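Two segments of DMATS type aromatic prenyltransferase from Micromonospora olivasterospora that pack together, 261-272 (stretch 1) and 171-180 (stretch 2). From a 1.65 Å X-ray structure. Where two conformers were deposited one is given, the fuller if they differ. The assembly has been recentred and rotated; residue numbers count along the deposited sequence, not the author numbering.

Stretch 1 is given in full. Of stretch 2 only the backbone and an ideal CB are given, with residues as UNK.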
# COMPACT_ATOMS: atom_id res chain seq x y z
N SER A 261 -0.86 -4.53 -9.07
CA SER A 261 -0.25 -3.24 -9.44
C SER A 261 0.65 -3.41 -10.66
O SER A 261 1.22 -4.49 -10.86
CB SER A 261 0.46 -2.58 -8.29
OG SER A 261 1.66 -3.23 -8.01
N TYR A 262 0.64 -2.38 -11.49
CA TYR A 262 1.31 -2.29 -12.79
C TYR A 262 2.26 -1.11 -12.75
O TYR A 262 1.83 -0.02 -12.42
CB TYR A 262 0.25 -2.13 -13.89
CG TYR A 262 -0.68 -3.30 -13.96
CD1 TYR A 262 -1.82 -3.39 -13.15
CD2 TYR A 262 -0.36 -4.38 -14.75
CE1 TYR A 262 -2.64 -4.51 -13.18
CE2 TYR A 262 -1.18 -5.50 -14.81
CZ TYR A 262 -2.33 -5.56 -14.04
OH TYR A 262 -3.09 -6.70 -14.13
N THR A 263 3.50 -1.32 -13.10
CA THR A 263 4.51 -0.26 -13.18
C THR A 263 4.63 0.19 -14.63
O THR A 263 5.01 -0.64 -15.46
CB THR A 263 5.84 -0.71 -12.59
OG1 THR A 263 5.61 -1.09 -11.24
CG2 THR A 263 6.87 0.39 -12.60
N PHE A 264 4.28 1.45 -14.88
CA PHE A 264 4.34 2.12 -16.20
C PHE A 264 5.59 2.97 -16.24
O PHE A 264 5.83 3.78 -15.30
CB PHE A 264 3.11 2.98 -16.45
CG PHE A 264 1.80 2.26 -16.35
CD1 PHE A 264 1.64 0.99 -16.88
CD2 PHE A 264 0.71 2.85 -15.72
CE1 PHE A 264 0.41 0.33 -16.81
CE2 PHE A 264 -0.51 2.18 -15.65
CZ PHE A 264 -0.65 0.92 -16.18
N THR A 265 6.37 2.82 -17.30
CA THR A 265 7.63 3.56 -17.48
C THR A 265 7.68 4.16 -18.89
O THR A 265 7.00 3.61 -19.81
CB THR A 265 8.80 2.64 -17.14
OG1 THR A 265 9.92 3.51 -17.02
CG2 THR A 265 9.01 1.54 -18.16
N GLU A 266 8.45 5.24 -19.04
CA GLU A 266 8.66 5.95 -20.32
C GLU A 266 9.23 5.02 -21.39
O GLU A 266 10.15 4.24 -21.09
CB GLU A 266 9.66 7.08 -20.13
CG GLU A 266 9.08 8.30 -19.51
CD GLU A 266 10.01 9.49 -19.63
OE1 GLU A 266 10.15 10.21 -18.66
OE2 GLU A 266 10.62 9.66 -20.72
N GLY A 267 8.68 5.11 -22.60
CA GLY A 267 9.22 4.44 -23.79
C GLY A 267 8.82 2.98 -23.89
O GLY A 267 9.22 2.35 -24.88
N ALA A 268 8.07 2.43 -22.92
CA ALA A 268 7.61 1.02 -22.93
C ALA A 268 6.14 0.98 -23.35
O ALA A 268 5.42 1.97 -23.04
CB ALA A 268 7.81 0.38 -21.58
N ASP A 269 5.69 -0.09 -24.03
CA ASP A 269 4.25 -0.23 -24.39
C ASP A 269 3.61 -1.35 -23.57
O ASP A 269 2.41 -1.57 -23.74
CB ASP A 269 4.06 -0.37 -25.90
CG ASP A 269 4.40 -1.74 -26.48
OD1 ASP A 269 4.98 -2.57 -25.73
OD2 ASP A 269 4.04 -1.97 -27.73
N ARG A 270 4.37 -2.02 -22.70
CA ARG A 270 3.81 -3.00 -21.72
C ARG A 270 4.30 -2.58 -20.34
O ARG A 270 5.40 -2.04 -20.21
CB ARG A 270 4.20 -4.45 -22.07
CG ARG A 270 3.70 -4.98 -23.43
CD ARG A 270 2.19 -5.27 -23.49
NE ARG A 270 1.76 -5.74 -24.82
CZ ARG A 270 1.44 -4.94 -25.86
NH1 ARG A 270 1.48 -3.63 -25.74
NH2 ARG A 270 1.08 -5.48 -27.03
N PRO A 271 3.51 -2.78 -19.26
CA PRO A 271 4.02 -2.57 -17.90
C PRO A 271 5.30 -3.39 -17.73
O PRO A 271 5.35 -4.46 -18.32
CB PRO A 271 2.91 -3.06 -16.98
CG PRO A 271 1.64 -3.01 -17.85
CD PRO A 271 2.11 -3.23 -19.27
N VAL A 272 6.26 -2.88 -16.94
CA VAL A 272 7.61 -3.49 -16.74
C VAL A 272 7.73 -4.12 -15.35
O VAL A 272 8.81 -4.64 -15.03
CB VAL A 272 8.72 -2.46 -16.97
CG1 VAL A 272 8.70 -1.97 -18.42
CG2 VAL A 272 8.63 -1.29 -16.00
N UNK A 171 3.65 11.61 -20.26
CA UNK A 171 4.38 11.00 -21.38
C UNK A 171 4.34 9.49 -21.30
O UNK A 171 5.19 8.83 -21.93
CB UNK A 171 5.83 11.48 -21.40
N UNK A 172 3.37 8.96 -20.58
CA UNK A 172 3.04 7.54 -20.48
C UNK A 172 1.73 7.33 -21.25
O UNK A 172 1.29 8.29 -21.96
CB UNK A 172 2.92 7.09 -19.02
N UNK A 173 1.13 6.18 -21.14
CA UNK A 173 -0.20 5.96 -21.73
C UNK A 173 -0.26 4.67 -22.53
O UNK A 173 -1.32 4.06 -22.50
CB UNK A 173 -0.58 7.14 -22.63
N UNK A 174 0.82 4.26 -23.20
CA UNK A 174 0.81 3.09 -24.11
C UNK A 174 0.67 1.81 -23.28
O UNK A 174 -0.19 0.95 -23.65
CB UNK A 174 2.08 3.04 -24.96
N UNK A 175 1.42 1.66 -22.18
CA UNK A 175 1.28 0.45 -21.31
C UNK A 175 -0.11 0.44 -20.72
O UNK A 175 -0.76 -0.64 -20.65
CB UNK A 175 2.33 0.43 -20.19
N UNK A 176 -0.59 1.62 -20.33
CA UNK A 176 -1.94 1.75 -19.76
C UNK A 176 -2.97 1.33 -20.81
O UNK A 176 -3.93 0.61 -20.47
CB UNK A 176 -2.20 3.18 -19.29
N UNK A 177 -2.79 1.78 -22.05
CA UNK A 177 -3.72 1.43 -23.17
C UNK A 177 -3.72 -0.10 -23.33
O UNK A 177 -4.80 -0.67 -23.46
CB UNK A 177 -3.31 2.11 -24.48
N UNK A 178 -2.54 -0.73 -23.23
CA UNK A 178 -2.38 -2.21 -23.27
C UNK A 178 -3.21 -2.83 -22.14
O UNK A 178 -3.90 -3.84 -22.39
CB UNK A 178 -0.91 -2.61 -23.14
N UNK A 179 -3.20 -2.24 -20.94
CA UNK A 179 -3.96 -2.77 -19.80
C UNK A 179 -5.46 -2.57 -20.05
O UNK A 179 -6.21 -3.53 -19.87
CB UNK A 179 -3.54 -2.09 -18.50
N UNK A 180 -5.91 -1.38 -20.43
CA UNK A 180 -7.37 -1.14 -20.62
C UNK A 180 -7.90 -2.00 -21.77
O UNK A 180 -8.98 -2.56 -21.64
CB UNK A 180 -7.65 0.34 -20.90

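Position 171 has phi 85° and psi 21°, a positive phi that by itself favours glycine. Its ideal CB would point toward stretch 1, 4.9 Å from Glu266 CG, so space alone does not exclude a side chain. The residue is Gly171. It follows a helix and closes it in a Schellman motif. Water 1 donates to Gly171 O (2.6 Å) and accepts from Gly267 N (3.2 Å), linking the two backbones.

At position 172 the ideal CB points sideways, 4.9 Å from Phe264 CB and 5.4 Å from Thr265 O. An apolar side chain of middle length, branched or not, could bend back onto the end of the strand; Leu, Ile or Met would suit. The residue is Leu172, with chi1 m and chi2 t. Its end comes nearer than its CB: CD2 lies 3.3 Å from Thr265 C and 3.4 Å from Glu266 N, while CD1 is 4.3 Å from Phe264 CB.

Position 173 has phi 132° and psi -34°. A CB here would jam against the carbonyl O of the residue before, which calls for glycine. Gly173 is the N-cap residue of the helix, and its O accepts from the backbone N of 177 (2.7 Å).

Position 174 points toward the turn of stretch 1. Its ideal CB is 4.0 Å from both Asp269 CA and Ala268 O, so a small side chain such as Ala or Ser fits well. The residue is Ala174, whose CB lies 4.1 Å from Asp269 CB. Water 2 joins Ala174 N (3.3 Å) to Ala268 O (3.1 Å).

Position 175 is the most closely enclosed. Its ideal CB is 3.4 Å from Phe264 CD1, which is tight, and 3.5 Å from Pro271 N. Backbone carbonyls lie close by. Ala, Ser or Cys would suit, and a hydroxyl could use the polar surroundings. The residue is Ser175, chi1 m. Its OG donates to water 3 (2.7 Å), which in turn donates to Thr265 O (3.1 Å) and Ala268 O (3.0 Å). Ser175 CA also makes a CA-H...O contact with Asp269 O at 3.4 Å.

Position 176 points sideways, with its ideal CB 4.1 Å from Phe264 CE2. Several apolar or aromatic residues could flank that ring. Tyr176 does so with CD1, 4.0 Å from Phe264 CE2, and its backbone N lies over one face of the Phe264 ring.

Position 177 points sideways and meets nothing of stretch 1, so many residues would serve. It is Arg177.

Position 178 points toward Asp269 O (3.5 Å from the ideal CB) and Arg270 NH1 (3.7 Å). Little room remains, favouring Ala or another small residue. Ala178 packs its methyl there, beside the hydrogen bond from Arg270 NH1 to Asp269 O (3.0 Å).

Position 179 points toward a wider apolar space among Tyr262, Phe264 and Pro271. Leu or Met would suit. Leu179 places CD1 over the Tyr262 ring, 3.7 Å from its centroid, a CH-pi contact. Its CD2 sits at the edge of the Phe264 ring, 4.1 Å from CZ.

Position 180 is out of reach and unconstrained by stretch 1. It is Leu180.

Stretch 2 171-180: GLGASYRALL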
# COMPACT_ATOMS: atom_id res chain seq x y z
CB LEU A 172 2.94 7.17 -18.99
CG LEU A 172 4.23 7.38 -18.18
CD1 LEU A 172 4.01 7.19 -16.68
CD2 LEU A 172 5.34 6.45 -18.68
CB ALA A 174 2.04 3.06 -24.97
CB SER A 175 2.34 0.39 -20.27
OG SER A 175 3.61 0.29 -20.88
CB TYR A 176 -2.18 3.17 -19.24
CG TYR A 176 -3.56 3.38 -18.69
CD1 TYR A 176 -4.02 2.66 -17.59
CD2 TYR A 176 -4.43 4.29 -19.27
CE1 TYR A 176 -5.30 2.84 -17.09
CE2 TYR A 176 -5.71 4.50 -18.77
CZ TYR A 176 -6.15 3.77 -17.68
OH TYR A 176 -7.41 3.99 -17.19
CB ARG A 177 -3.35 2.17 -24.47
CG ARG A 177 -4.07 3.50 -24.65
CD ARG A 177 -3.83 4.19 -25.98
NE ARG A 177 -2.58 4.93 -25.98
CZ ARG A 177 -1.43 4.53 -26.53
NH1 ARG A 177 -1.34 3.38 -27.19
NH2 ARG A 177 -0.36 5.30 -26.43
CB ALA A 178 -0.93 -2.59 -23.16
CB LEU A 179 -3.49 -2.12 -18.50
CG LEU A 179 -4.18 -2.57 -17.21
CD1 LEU A 179 -3.85 -3.99 -16.86
CD2 LEU A 179 -3.81 -1.66 -16.05
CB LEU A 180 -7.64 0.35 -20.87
CG LEU A 180 -7.70 1.26 -19.64
CD1 LEU A 180 -8.38 2.58 -20.00
CD2 LEU A 180 -8.41 0.61 -18.46
O HOH W 1 5.80 6.49 -22.87
O HOH W 2 4.00 4.63 -22.51
O HOH W 3 4.07 2.92 -20.53
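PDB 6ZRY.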